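Local coordinates for protein CRISPR system Cmr subunit Cmr1-1 (Pyrococcus furiosus, PDB 4W8Z) that caps, together with Cmr6, the elongated type III-B CRISPR ribonucleoprotein complex and binds RNA in defence against mobile genetic elements, at residues Glu32-Ser37 / Arg158-Thr163; Arg47-Ser52 / Ala221-Ser226; Arg253-Lys258 / Asn320-Phe325; Ala281-Phe286 / Phe302-Phe307. All coordinates share one frame; numbering follows the deposited sequence.

Contact 1: residues Glu32-Ser37 / Arg158-Thr163; sequences EVRSPS and RSRRGT
Glu32 and Arg158 tie together two loops of the RAMP fold. Residues 158-163 open with a type I turn and probably belong to the glycine-rich loop characteristic of RAMP proteins, while 32-37 leads into helix 38-54. The close part of the contact is a salt bridge. Glu32 CG lies anti to the backbone N (chi1 172°) and the chain bends at chi2; the carboxylate stands across the arginine, the two planes 71° apart. Arg158 NH2 reaches OE2 at 2.7 Å in a nearly straight bond (165°), meeting it on the anti side and within the guanidinium plane; NH1 adds a weak bond to the same oxygen. Asp318 also pairs with Arg158 NH2 and Lys314 with Glu32 OE1, so the charges form a small network. At the far end Pro36 CD rests 4.1 Å from Ser159 OG, whose hydroxyl is hydrogen-bonded to Gly156 O. The outer side is looser: Arg34 is exposed and Arg160 partly so, and their side chains cross at about a right angle, an approach of like charges that solvent probably helps to screen. There Arg34 NH2 stands over the centre of one face of the Arg160 guanidinium, 3.5 Å from its CZ.

Contact 2: residues Arg47-Ser52 / Ala221-Ser226; sequences RALAGS and ATLKFS
Ser52 is pressed against Thr222, Leu223 and Lys224 where helix 38-54 meets the loop that leads into strand 226-231. Its OG, anti to the carbonyl carbon (chi1 -62°), does two jobs: it donates to Ala48 O one helical turn back, 2.9 Å away, and accepts a hydrogen bond from Lys224 N at 3.1 Å and 163°. Ser52 CB and OG both lean on Lys224 CB as well. Leu223 grips the same helix through backbone and side chain. Its N gives a hydrogen bond of 2.9 Å to Ala48 O, coming from above the carbonyl plane, whereas Ser52 OG lies in that plane. Its side chain runs beside that of Leu49, pointing the same way, with the CD2 atoms of Leu49 and Leu223 3.6 Å apart; Leu199 of helix 188-206 and Leu152 of helix 136-152 add to this apolar surround. Thr222 packs against the helix at Gly51, its CG2 3.6 Å from Gly51 C, where the helix has no side chain. Its OG1 is directed back into its own loop and accepts a bond from Phe225 N, forming an ST motif. The chemistry is thus that of a buried helix carbonyl serving two donors and a hydroxyl passing the chain of bonds on to the loop, so the backbone N-H groups of Leu223 and Lys224 are both satisfied by the helix.

Contact 3: residues Arg253-Lys258 / Asn320-Phe325; sequences RRRIKK and NVLSNF
Arg255 CG lies anti to the backbone N (chi1 -170°), the chain runs on extended, and a bend at chi3 (-131°) places NE so that the guanidinium can reach the backbone of Asn320. In this way helix 237-264 of the C-terminal RAMP-like region holds the loop ahead of the 3-10 turn 323-325. The bridge is long: the nearest CA atoms, those of Arg255 and Phe325, are 10.2 Å apart. Both terminal nitrogens fork onto one oxygen. Arg255 NH2 meets Asn320 O at 2.7 Å with an angle of 153°, nearly along the C=O axis and in the guanidinium plane; NH1 of the same arginine adds a weak bond of 3.1 Å. Leu322 crosses the arginine at about a right angle, its CG at the guanidinium edge 3.9 Å from Arg255 NH2. Glu310 also forms a salt bridge with that nitrogen, a second partner that probably helps to hold the group and balance its charge. At the other residues the contact is slight. Asn324 OD1 is hydrogen-bonded to Tyr251 OH, earlier on helix 237-264, and Lys258 NZ approaches only to 4.2 Å from Asn324 ND2.

Contact 4: residues Ala281-Phe286 / Phe302-Phe307; sequences ASPLWF and FFQSTF
Phe302 carries most of this contact, meeting Pro283 through its backbone and Trp285 through its ring. Its N donates to Pro283 O at 3.2 Å, a fairly straight bond of 160°. The proline has no N-H to return the bond; its CD instead faces Phe302 O at 3.5 Å, beside Ser282 CB. Phe302 CG lies anti to the carbonyl carbon (chi1 -64°), and the ring beyond it meets the indole edge-on in a T-shaped stack: CE2 stands over the centre of one indole face, 3.5 Å from Trp285 CE2, and the planes of the two rings are 64° apart. The indole also meets the ring of Trp44 on helix 38-54, so this aromatic pair lies where the two halves of the chain come together. At Phe303 the CB turns away from the partner segment, yet the ring swings back and presents CD1 at its rim, near its plane, to Ser282 OG. Gln304 follows, its side chain crossing Pro283 at about a right angle, in loose contact with the proline ring. Beyond it the chain leaves the partner segment, and Ser305 and Thr306 bond to the loop at Pro218 and Ser219. Trp285 and Ile300 pair by backbone bonds in the same register, so the Phe302-Pro283 bond prolongs the ladder at the open end of an antiparallel beta hairpin, strands 284-291 and 294-302.

In the fold
Contact 2 is the buried one, pairing backbone and hydroxyl groups of a helix with a loop; contacts 1, 3 and 4 are partly buried. Arginines carry contacts 1 and 3, by a salt bridge with a carboxylate in one and a grip on a carbonyl in the other, whereas contact 4 relies on aromatic rings and strand pairing. Contact 4 touches all the others: Arg160 O meets Phe286 N at 2.9 Å, Phe225 O faces Phe303 N, and Val321 O faces Leu284 N, each a probable hydrogen bond. Contacts 1 and 2 share helix 38-54, one in the loop before it and one on it, without touching. Contacts 3 and 4 lie in the C-terminal region, centres about 14 Å apart.

Contact 1: residues Glu32-Ser37 / Arg158-Thr163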
loop_
_atom_site.group_PDB
_atom_site.type_symbol
_atom_site.label_atom_id
_atom_site.label_comp_id
_atom_site.label_asym_id
_atom_site.label_seq_id
_atom_site.Cartn_x
_atom_site.Cartn_y
_atom_site.Cartn_z
ATOM N N GLU A 32 14.143 5.780 8.587
ATOM C CA GLU A 32 12.819 6.309 8.262
ATOM C C GLU A 32 12.565 6.181 6.767
ATOM O O GLU A 32 11.430 5.981 6.331
ATOM C CB GLU A 32 12.679 7.774 8.697
ATOM C CG GLU A 32 11.400 8.471 8.221
ATOM C CD GLU A 32 10.138 7.955 8.906
ATOM O OE1 GLU A 32 10.246 7.391 10.018
ATOM O OE2 GLU A 32 9.037 8.114 8.327
ATOM N N VAL A 33 13.633 6.289 5.984
ATOM C CA VAL A 33 13.529 6.198 4.535
ATOM C C VAL A 33 13.399 4.738 4.110
ATOM O O VAL A 33 14.314 4.159 3.518
ATOM C CB VAL A 33 14.743 6.852 3.841
ATOM C CG1 VAL A 33 14.487 7.016 2.349
ATOM C CG2 VAL A 33 15.028 8.202 4.465
ATOM N N ARG A 34 12.259 4.141 4.444
ATOM C CA ARG A 34 11.910 2.817 3.945
ATOM C C ARG A 34 11.399 2.923 2.516
ATOM O O ARG A 34 10.563 3.768 2.205
ATOM C CB ARG A 34 10.852 2.150 4.824
ATOM C CG ARG A 34 11.407 1.228 5.900
ATOM C CD ARG A 34 10.421 0.102 6.217
ATOM N NE ARG A 34 9.060 0.591 6.442
ATOM C CZ ARG A 34 8.041 0.404 5.606
ATOM N NH1 ARG A 34 8.214 -0.268 4.475
ATOM N NH2 ARG A 34 6.844 0.890 5.905
ATOM N N SER A 35 11.901 2.058 1.648
ATOM C CA SER A 35 11.514 2.098 0.247
ATOM C C SER A 35 11.257 0.695 -0.285
ATOM O O SER A 35 12.161 0.063 -0.831
ATOM C CB SER A 35 12.592 2.794 -0.583
ATOM O OG SER A 35 12.148 3.042 -1.902
ATOM N N PRO A 36 10.021 0.195 -0.107
ATOM C CA PRO A 36 9.630 -1.117 -0.632
ATOM C C PRO A 36 9.858 -1.237 -2.133
ATOM O O PRO A 36 9.412 -0.379 -2.901
ATOM C CB PRO A 36 8.133 -1.190 -0.310
ATOM C CG PRO A 36 7.979 -0.327 0.896
ATOM C CD PRO A 36 8.949 0.801 0.704
ATOM N N SER A 37 10.562 -2.287 -2.541
ATOM C CA SER A 37 10.768 -2.570 -3.954
ATOM C C SER A 37 9.573 -3.356 -4.466
ATOM O O SER A 37 8.724 -3.778 -3.681
ATOM C CB SER A 37 12.062 -3.355 -4.172
ATOM O OG SER A 37 11.941 -4.677 -3.671
ATOM N N ARG A 158 7.381 6.664 1.200
ATOM C CA ARG A 158 6.094 7.326 1.450
ATOM C C ARG A 158 4.928 6.736 0.651
ATOM O O ARG A 158 3.914 7.400 0.437
ATOM C CB ARG A 158 6.207 8.831 1.174
ATOM C CG ARG A 158 6.906 9.599 2.272
ATOM C CD ARG A 158 6.062 9.609 3.540
ATOM N NE ARG A 158 6.817 10.119 4.676
ATOM C CZ ARG A 158 7.456 9.354 5.555
ATOM N NH1 ARG A 158 7.417 8.034 5.438
ATOM N NH2 ARG A 158 8.131 9.908 6.555
ATOM N N SER A 159 5.057 5.477 0.246
ATOM C CA SER A 159 4.028 4.822 -0.564
ATOM C C SER A 159 2.728 4.539 0.207
ATOM O O SER A 159 1.689 4.285 -0.401
ATOM C CB SER A 159 4.579 3.526 -1.163
ATOM O OG SER A 159 5.593 2.980 -0.335
ATOM N N ARG A 160 2.781 4.592 1.535
ATOM C CA ARG A 160 1.565 4.508 2.345
ATOM C C ARG A 160 0.846 5.851 2.380
ATOM O O ARG A 160 -0.275 5.958 2.883
ATOM C CB ARG A 160 1.885 4.051 3.767
ATOM C CG ARG A 160 2.306 2.594 3.862
ATOM C CD ARG A 160 2.757 2.248 5.266
ATOM N NE ARG A 160 3.896 3.063 5.665
ATOM C CZ ARG A 160 4.383 3.127 6.900
ATOM N NH1 ARG A 160 3.826 2.427 7.882
ATOM N NH2 ARG A 160 5.427 3.900 7.154
ATOM N N ARG A 161 1.495 6.874 1.835
ATOM C CA ARG A 161 0.922 8.211 1.811
ATOM C C ARG A 161 0.813 8.778 0.400
ATOM O O ARG A 161 1.035 9.971 0.189
ATOM C CB ARG A 161 1.748 9.169 2.667
ATOM C CG ARG A 161 1.754 8.882 4.152
ATOM C CD ARG A 161 2.297 10.095 4.879
ATOM N NE ARG A 161 2.585 9.846 6.286
ATOM C CZ ARG A 161 2.928 10.799 7.149
ATOM N NH1 ARG A 161 3.013 12.063 6.742
ATOM N NH2 ARG A 161 3.179 10.491 8.416
ATOM N N GLY A 162 0.491 7.930 -0.569
ATOM C CA GLY A 162 0.150 8.423 -1.889
ATOM C C GLY A 162 1.199 8.329 -2.980
ATOM O O GLY A 162 0.883 8.563 -4.138
ATOM N N THR A 163 2.436 7.995 -2.640
ATOM C CA THR A 163 3.447 7.838 -3.679
ATOM C C THR A 163 3.476 6.406 -4.205
ATOM O O THR A 163 3.082 5.469 -3.514
ATOM C CB THR A 163 4.859 8.213 -3.182
ATOM O OG1 THR A 163 5.374 7.165 -2.356
ATOM C CG2 THR A 163 4.834 9.514 -2.403
#

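Contact 2: residues Arg47-Ser52 / Ala221-Ser226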
loop_
_atom_site.group_PDB
_atom_site.type_symbol
_atom_site.label_atom_id
_atom_site.label_comp_id
_atom_site.label_asym_id
_atom_site.label_seq_id
_atom_site.Cartn_x
_atom_site.Cartn_y
_atom_site.Cartn_z
ATOM N N ARG A 47 1.930 -12.470 1.834
ATOM C CA ARG A 47 1.671 -12.793 3.230
ATOM C C ARG A 47 0.280 -12.337 3.642
ATOM O O ARG A 47 -0.382 -12.984 4.449
ATOM C CB ARG A 47 2.717 -12.151 4.137
ATOM C CG ARG A 47 4.147 -12.552 3.834
ATOM C CD ARG A 47 5.035 -12.232 5.019
ATOM N NE ARG A 47 4.422 -12.716 6.254
ATOM C CZ ARG A 47 5.053 -12.830 7.418
ATOM N NH1 ARG A 47 6.335 -12.500 7.520
ATOM N NH2 ARG A 47 4.401 -13.281 8.479
ATOM N N ALA A 48 -0.157 -11.216 3.080
ATOM C CA ALA A 48 -1.472 -10.670 3.388
ATOM C C ALA A 48 -2.574 -11.528 2.777
ATOM O O ALA A 48 -3.646 -11.685 3.361
ATOM C CB ALA A 48 -1.581 -9.236 2.898
ATOM N N LEU A 49 -2.307 -12.083 1.598
ATOM C CA LEU A 49 -3.262 -12.974 0.947
ATOM C C LEU A 49 -3.307 -14.325 1.649
ATOM O O LEU A 49 -4.350 -14.745 2.146
ATOM C CB LEU A 49 -2.914 -13.172 -0.532
ATOM C CG LEU A 49 -2.994 -11.955 -1.455
ATOM C CD1 LEU A 49 -2.856 -12.382 -2.911
ATOM C CD2 LEU A 49 -4.283 -11.181 -1.238
ATOM N N ALA A 50 -2.163 -15.000 1.683
ATOM C CA ALA A 50 -2.070 -16.332 2.270
ATOM C C ALA A 50 -2.414 -16.315 3.756
ATOM O O ALA A 50 -3.097 -17.213 4.250
ATOM C CB ALA A 50 -0.678 -16.910 2.053
ATOM N N GLY A 51 -1.953 -15.285 4.461
ATOM C CA GLY A 51 -2.219 -15.146 5.882
ATOM C C GLY A 51 -3.699 -15.111 6.217
ATOM O O GLY A 51 -4.091 -15.392 7.349
ATOM N N SER A 52 -4.523 -14.774 5.228
ATOM C CA SER A 52 -5.969 -14.737 5.407
ATOM C C SER A 52 -6.528 -16.115 5.730
ATOM O O SER A 52 -7.619 -16.235 6.283
ATOM C CB SER A 52 -6.657 -14.190 4.152
ATOM O OG SER A 52 -6.257 -12.859 3.879
ATOM N N ALA A 221 -1.295 -8.243 9.374
ATOM C CA ALA A 221 -2.185 -7.701 8.356
ATOM C C ALA A 221 -2.540 -8.749 7.313
ATOM O O ALA A 221 -1.669 -9.453 6.799
ATOM C CB ALA A 221 -1.553 -6.491 7.686
ATOM N N THR A 222 -3.829 -8.858 7.015
ATOM C CA THR A 222 -4.308 -9.752 5.972
ATOM C C THR A 222 -5.318 -9.018 5.104
ATOM O O THR A 222 -5.930 -8.042 5.544
ATOM C CB THR A 222 -4.976 -11.023 6.542
ATOM O OG1 THR A 222 -6.190 -10.670 7.219
ATOM C CG2 THR A 222 -4.043 -11.755 7.496
ATOM N N LEU A 223 -5.495 -9.490 3.874
ATOM C CA LEU A 223 -6.502 -8.922 2.993
ATOM C C LEU A 223 -7.901 -9.156 3.549
ATOM O O LEU A 223 -8.736 -8.253 3.542
ATOM C CB LEU A 223 -6.399 -9.518 1.588
ATOM C CG LEU A 223 -7.570 -9.108 0.686
ATOM C CD1 LEU A 223 -7.546 -7.610 0.427
ATOM C CD2 LEU A 223 -7.596 -9.896 -0.614
ATOM N N LYS A 224 -8.144 -10.373 4.030
ATOM C CA LYS A 224 -9.462 -10.766 4.528
ATOM C C LYS A 224 -9.988 -9.821 5.591
ATOM O O LYS A 224 -11.156 -9.435 5.567
ATOM C CB LYS A 224 -9.426 -12.182 5.098
ATOM C CG LYS A 224 -10.803 -12.728 5.446
ATOM C CD LYS A 224 -10.709 -13.957 6.324
ATOM C CE LYS A 224 -11.936 -14.833 6.166
ATOM N NZ LYS A 224 -11.996 -15.428 4.797
ATOM N N PHE A 225 -9.123 -9.449 6.526
ATOM C CA PHE A 225 -9.536 -8.587 7.621
ATOM C C PHE A 225 -9.062 -7.160 7.410
ATOM O O PHE A 225 -8.254 -6.641 8.181
ATOM C CB PHE A 225 -9.022 -9.140 8.950
ATOM C CG PHE A 225 -9.637 -10.462 9.321
ATOM C CD1 PHE A 225 -10.932 -10.522 9.814
ATOM C CD2 PHE A 225 -8.932 -11.644 9.156
ATOM C CE1 PHE A 225 -11.506 -11.731 10.146
ATOM C CE2 PHE A 225 -9.503 -12.857 9.486
ATOM C CZ PHE A 225 -10.791 -12.900 9.981
ATOM N N SER A 226 -9.577 -6.532 6.359
ATOM C CA SER A 226 -9.231 -5.152 6.048
ATOM C C SER A 226 -10.426 -4.407 5.461
ATOM O O SER A 226 -11.402 -5.022 5.044
ATOM C CB SER A 226 -8.047 -5.101 5.075
ATOM O OG SER A 226 -8.406 -5.611 3.803
#

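Contact 3: residues Arg253-Lys258 / Asn320-Phe325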
loop_
_atom_site.group_PDB
_atom_site.type_symbol
_atom_site.label_atom_id
_atom_site.label_comp_id
_atom_site.label_asym_id
_atom_site.label_seq_id
_atom_site.Cartn_x
_atom_site.Cartn_y
_atom_site.Cartn_z
ATOM N N ARG A 253 -2.971 18.656 12.614
ATOM C CA ARG A 253 -3.133 19.824 13.478
ATOM C C ARG A 253 -3.749 19.436 14.821
ATOM O O ARG A 253 -3.249 19.818 15.878
ATOM C CB ARG A 253 -3.989 20.889 12.792
ATOM C CG ARG A 253 -3.958 22.234 13.495
ATOM C CD ARG A 253 -4.957 23.214 12.902
ATOM N NE ARG A 253 -6.338 22.772 13.075
ATOM C CZ ARG A 253 -7.012 22.865 14.217
ATOM N NH1 ARG A 253 -6.428 23.373 15.294
ATOM N NH2 ARG A 253 -8.269 22.442 14.287
ATOM N N ARG A 254 -4.829 18.661 14.771
ATOM C CA ARG A 254 -5.497 18.204 15.984
ATOM C C ARG A 254 -4.652 17.170 16.725
ATOM O O ARG A 254 -4.707 17.067 17.952
ATOM C CB ARG A 254 -6.869 17.619 15.650
ATOM C CG ARG A 254 -7.801 18.604 14.993
ATOM C CD ARG A 254 -9.194 18.036 14.876
ATOM N NE ARG A 254 -10.053 18.896 14.071
ATOM C CZ ARG A 254 -11.321 18.629 13.782
ATOM N NH1 ARG A 254 -11.891 17.520 14.236
ATOM N NH2 ARG A 254 -12.020 19.476 13.038
ATOM N N ARG A 255 -3.879 16.403 15.968
ATOM C CA ARG A 255 -3.012 15.382 16.533
ATOM C C ARG A 255 -1.957 16.008 17.437
ATOM O O ARG A 255 -1.739 15.553 18.559
ATOM C CB ARG A 255 -2.351 14.581 15.412
ATOM C CG ARG A 255 -1.622 13.351 15.875
ATOM C CD ARG A 255 -1.052 12.603 14.691
ATOM N NE ARG A 255 -1.376 11.185 14.756
ATOM C CZ ARG A 255 -1.022 10.302 13.835
ATOM N NH1 ARG A 255 -0.328 10.695 12.774
ATOM N NH2 ARG A 255 -1.361 9.029 13.975
ATOM N N ILE A 256 -1.314 17.060 16.935
ATOM C CA ILE A 256 -0.317 17.811 17.691
ATOM C C ILE A 256 -0.898 18.341 19.003
ATOM O O ILE A 256 -0.313 18.155 20.069
ATOM C CB ILE A 256 0.239 18.989 16.863
ATOM C CG1 ILE A 256 0.989 18.468 15.636
ATOM C CG2 ILE A 256 1.155 19.852 17.706
ATOM C CD1 ILE A 256 1.303 19.536 14.618
ATOM N N LYS A 257 -2.053 18.993 18.922
ATOM C CA LYS A 257 -2.704 19.530 20.108
ATOM C C LYS A 257 -3.063 18.418 21.091
ATOM O O LYS A 257 -2.905 18.573 22.303
ATOM C CB LYS A 257 -3.960 20.319 19.724
ATOM C CG LYS A 257 -3.688 21.692 19.129
ATOM C CD LYS A 257 -4.537 22.747 19.818
ATOM C CE LYS A 257 -5.982 22.712 19.345
ATOM N NZ LYS A 257 -6.209 23.677 18.227
ATOM N N LYS A 258 -3.530 17.295 20.558
ATOM C CA LYS A 258 -3.975 16.178 21.382
ATOM C C LYS A 258 -2.834 15.593 22.204
ATOM O O LYS A 258 -2.984 15.331 23.399
ATOM C CB LYS A 258 -4.605 15.087 20.512
ATOM C CG LYS A 258 -5.144 13.902 21.295
ATOM C CD LYS A 258 -6.083 13.054 20.458
ATOM C CE LYS A 258 -5.383 11.866 19.833
ATOM N NZ LYS A 258 -6.364 10.953 19.170
ATOM N N ASN A 320 2.765 7.301 11.917
ATOM C CA ASN A 320 1.828 6.621 11.026
ATOM C C ASN A 320 0.440 7.249 11.027
ATOM O O ASN A 320 -0.036 7.731 12.058
ATOM C CB ASN A 320 1.696 5.147 11.406
ATOM C CG ASN A 320 2.934 4.349 11.085
ATOM O OD1 ASN A 320 3.764 4.767 10.280
ATOM N ND2 ASN A 320 3.059 3.180 11.701
ATOM N N VAL A 321 -0.212 7.230 9.869
ATOM C CA VAL A 321 -1.602 7.655 9.768
ATOM C C VAL A 321 -2.519 6.487 10.135
ATOM O O VAL A 321 -2.403 5.402 9.568
ATOM C CB VAL A 321 -1.935 8.167 8.356
ATOM C CG1 VAL A 321 -3.408 8.503 8.243
ATOM C CG2 VAL A 321 -1.079 9.382 8.025
ATOM N N LEU A 322 -3.416 6.705 11.092
ATOM C CA LEU A 322 -4.262 5.628 11.596
ATOM C C LEU A 322 -5.692 5.749 11.101
ATOM O O LEU A 322 -6.044 6.705 10.412
ATOM C CB LEU A 322 -4.249 5.602 13.122
ATOM C CG LEU A 322 -2.880 5.462 13.790
ATOM C CD1 LEU A 322 -3.068 5.320 15.289
ATOM C CD2 LEU A 322 -2.104 4.275 13.212
ATOM N N SER A 323 -6.520 4.780 11.470
ATOM C CA SER A 323 -7.853 4.660 10.898
ATOM C C SER A 323 -8.801 5.783 11.305
ATOM O O SER A 323 -9.829 5.982 10.669
ATOM C CB SER A 323 -8.462 3.322 11.288
ATOM O OG SER A 323 -8.627 3.260 12.692
ATOM N N ASN A 324 -8.465 6.526 12.353
ATOM C CA ASN A 324 -9.313 7.646 12.754
ATOM C C ASN A 324 -9.162 8.843 11.811
ATOM O O ASN A 324 -9.776 9.892 12.017
ATOM C CB ASN A 324 -9.012 8.063 14.194
ATOM C CG ASN A 324 -7.567 8.453 14.404
ATOM O OD1 ASN A 324 -6.688 8.079 13.637
ATOM N ND2 ASN A 324 -7.315 9.202 15.461
ATOM N N PHE A 325 -8.340 8.672 10.780
ATOM C CA PHE A 325 -8.121 9.692 9.763
ATOM C C PHE A 325 -9.262 9.718 8.743
ATOM O O PHE A 325 -9.421 10.689 8.003
ATOM C CB PHE A 325 -6.775 9.449 9.073
ATOM C CG PHE A 325 -6.589 10.203 7.783
ATOM C CD1 PHE A 325 -6.429 11.578 7.778
ATOM C CD2 PHE A 325 -6.551 9.526 6.572
ATOM C CE1 PHE A 325 -6.245 12.267 6.589
ATOM C CE2 PHE A 325 -6.371 10.210 5.380
ATOM C CZ PHE A 325 -6.214 11.582 5.391
#

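Contact 4: residues Ala281-Phe286 / Phe302-Phe307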
loop_
_atom_site.group_PDB
_atom_site.type_symbol
_atom_site.label_atom_id
_atom_site.label_comp_id
_atom_site.label_asym_id
_atom_site.label_seq_id
_atom_site.Cartn_x
_atom_site.Cartn_y
_atom_site.Cartn_z
ATOM N N ALA A 281 -6.483 1.882 17.430
ATOM C CA ALA A 281 -6.733 2.189 16.026
ATOM C C ALA A 281 -5.696 1.515 15.128
ATOM O O ALA A 281 -4.603 1.153 15.573
ATOM C CB ALA A 281 -6.746 3.692 15.799
ATOM N N SER A 282 -6.046 1.359 13.859
ATOM C CA SER A 282 -5.312 0.483 12.959
ATOM C C SER A 282 -4.597 1.260 11.860
ATOM O O SER A 282 -4.971 2.397 11.565
ATOM C CB SER A 282 -6.280 -0.531 12.356
ATOM O OG SER A 282 -7.109 -1.080 13.368
ATOM N N PRO A 283 -3.557 0.656 11.259
ATOM C CA PRO A 283 -2.852 1.307 10.146
ATOM C C PRO A 283 -3.782 1.705 8.999
ATOM O O PRO A 283 -4.713 0.969 8.662
ATOM C CB PRO A 283 -1.864 0.235 9.679
ATOM C CG PRO A 283 -1.644 -0.614 10.877
ATOM C CD PRO A 283 -2.949 -0.640 11.609
ATOM N N LEU A 284 -3.528 2.869 8.413
ATOM C CA LEU A 284 -4.262 3.312 7.235
ATOM C C LEU A 284 -3.284 3.725 6.137
ATOM O O LEU A 284 -2.380 4.524 6.367
ATOM C CB LEU A 284 -5.204 4.467 7.591
ATOM C CG LEU A 284 -6.189 4.970 6.532
ATOM C CD1 LEU A 284 -7.399 5.594 7.206
ATOM C CD2 LEU A 284 -5.535 5.980 5.603
ATOM N N TRP A 285 -3.462 3.165 4.946
ATOM C CA TRP A 285 -2.656 3.557 3.795
ATOM C C TRP A 285 -3.547 4.282 2.815
ATOM O O TRP A 285 -4.742 4.009 2.751
ATOM C CB TRP A 285 -2.020 2.351 3.105
ATOM C CG TRP A 285 -1.170 1.479 3.970
ATOM C CD1 TRP A 285 -0.874 1.658 5.291
ATOM C CD2 TRP A 285 -0.504 0.279 3.569
ATOM N NE1 TRP A 285 -0.065 0.638 5.733
ATOM C CE2 TRP A 285 0.174 -0.221 4.693
ATOM C CE3 TRP A 285 -0.427 -0.427 2.367
ATOM C CZ2 TRP A 285 0.925 -1.391 4.652
ATOM C CZ3 TRP A 285 0.323 -1.588 2.325
ATOM C CH2 TRP A 285 0.991 -2.056 3.460
ATOM N N PHE A 286 -2.984 5.203 2.045
ATOM C CA PHE A 286 -3.751 5.760 0.943
ATOM C C PHE A 286 -2.899 5.965 -0.300
ATOM O O PHE A 286 -1.667 5.993 -0.237
ATOM C CB PHE A 286 -4.444 7.069 1.349
ATOM C CG PHE A 286 -3.511 8.153 1.816
ATOM C CD1 PHE A 286 -2.948 9.046 0.914
ATOM C CD2 PHE A 286 -3.238 8.312 3.163
ATOM C CE1 PHE A 286 -2.109 10.057 1.349
ATOM C CE2 PHE A 286 -2.400 9.321 3.604
ATOM C CZ PHE A 286 -1.833 10.194 2.696
ATOM N N PHE A 302 -6.011 -1.824 7.894
ATOM C CA PHE A 302 -5.662 -3.191 8.296
ATOM C C PHE A 302 -5.969 -3.497 9.761
ATOM O O PHE A 302 -5.388 -2.887 10.654
ATOM C CB PHE A 302 -4.175 -3.457 8.051
ATOM C CG PHE A 302 -3.775 -3.404 6.612
ATOM C CD1 PHE A 302 -4.038 -4.469 5.768
ATOM C CD2 PHE A 302 -3.116 -2.295 6.103
ATOM C CE1 PHE A 302 -3.667 -4.427 4.442
ATOM C CE2 PHE A 302 -2.737 -2.246 4.778
ATOM C CZ PHE A 302 -3.012 -3.313 3.944
ATOM N N PHE A 303 -6.844 -4.466 10.012
ATOM C CA PHE A 303 -7.195 -4.821 11.385
ATOM C C PHE A 303 -6.559 -6.147 11.792
ATOM O O PHE A 303 -6.796 -7.167 11.152
ATOM C CB PHE A 303 -8.718 -4.895 11.550
ATOM C CG PHE A 303 -9.443 -3.652 11.093
ATOM C CD1 PHE A 303 -9.314 -2.463 11.793
ATOM C CD2 PHE A 303 -10.260 -3.677 9.971
ATOM C CE1 PHE A 303 -9.976 -1.323 11.381
ATOM C CE2 PHE A 303 -10.926 -2.539 9.555
ATOM C CZ PHE A 303 -10.784 -1.361 10.262
ATOM N N GLN A 304 -5.742 -6.128 12.846
ATOM C CA GLN A 304 -5.146 -7.357 13.371
ATOM C C GLN A 304 -5.022 -7.333 14.897
ATOM O O GLN A 304 -5.488 -6.399 15.546
ATOM C CB GLN A 304 -3.772 -7.606 12.740
ATOM C CG GLN A 304 -2.651 -6.736 13.288
ATOM C CD GLN A 304 -2.235 -5.653 12.322
ATOM O OE1 GLN A 304 -2.962 -4.682 12.108
ATOM N NE2 GLN A 304 -1.055 -5.808 11.731
ATOM N N SER A 305 -4.388 -8.360 15.458
ATOM C CA SER A 305 -4.286 -8.513 16.910
ATOM C C SER A 305 -3.152 -7.708 17.539
ATOM O O SER A 305 -3.306 -7.170 18.636
ATOM C CB SER A 305 -4.110 -9.987 17.271
ATOM O OG SER A 305 -5.228 -10.747 16.853
ATOM N N THR A 306 -2.013 -7.647 16.855
ATOM C CA THR A 306 -0.855 -6.901 17.344
ATOM C C THR A 306 -1.184 -5.423 17.541
ATOM O O THR A 306 -1.765 -4.785 16.663
ATOM C CB THR A 306 0.351 -7.025 16.380
ATOM O OG1 THR A 306 0.891 -8.351 16.454
ATOM C CG2 THR A 306 1.443 -6.023 16.736
ATOM N N PHE A 307 -0.826 -4.893 18.706
ATOM C CA PHE A 307 -1.003 -3.474 18.989
ATOM C C PHE A 307 0.091 -2.651 18.314
ATOM O O PHE A 307 1.277 -2.965 18.427
ATOM C CB PHE A 307 -1.008 -3.227 20.502
ATOM C CG PHE A 307 -0.784 -1.790 20.890
ATOM C CD1 PHE A 307 -1.731 -0.820 20.604
ATOM C CD2 PHE A 307 0.369 -1.413 21.562
ATOM C CE1 PHE A 307 -1.526 0.501 20.969
ATOM C CE2 PHE A 307 0.579 -0.094 21.928
ATOM C CZ PHE A 307 -0.370 0.862 21.632
#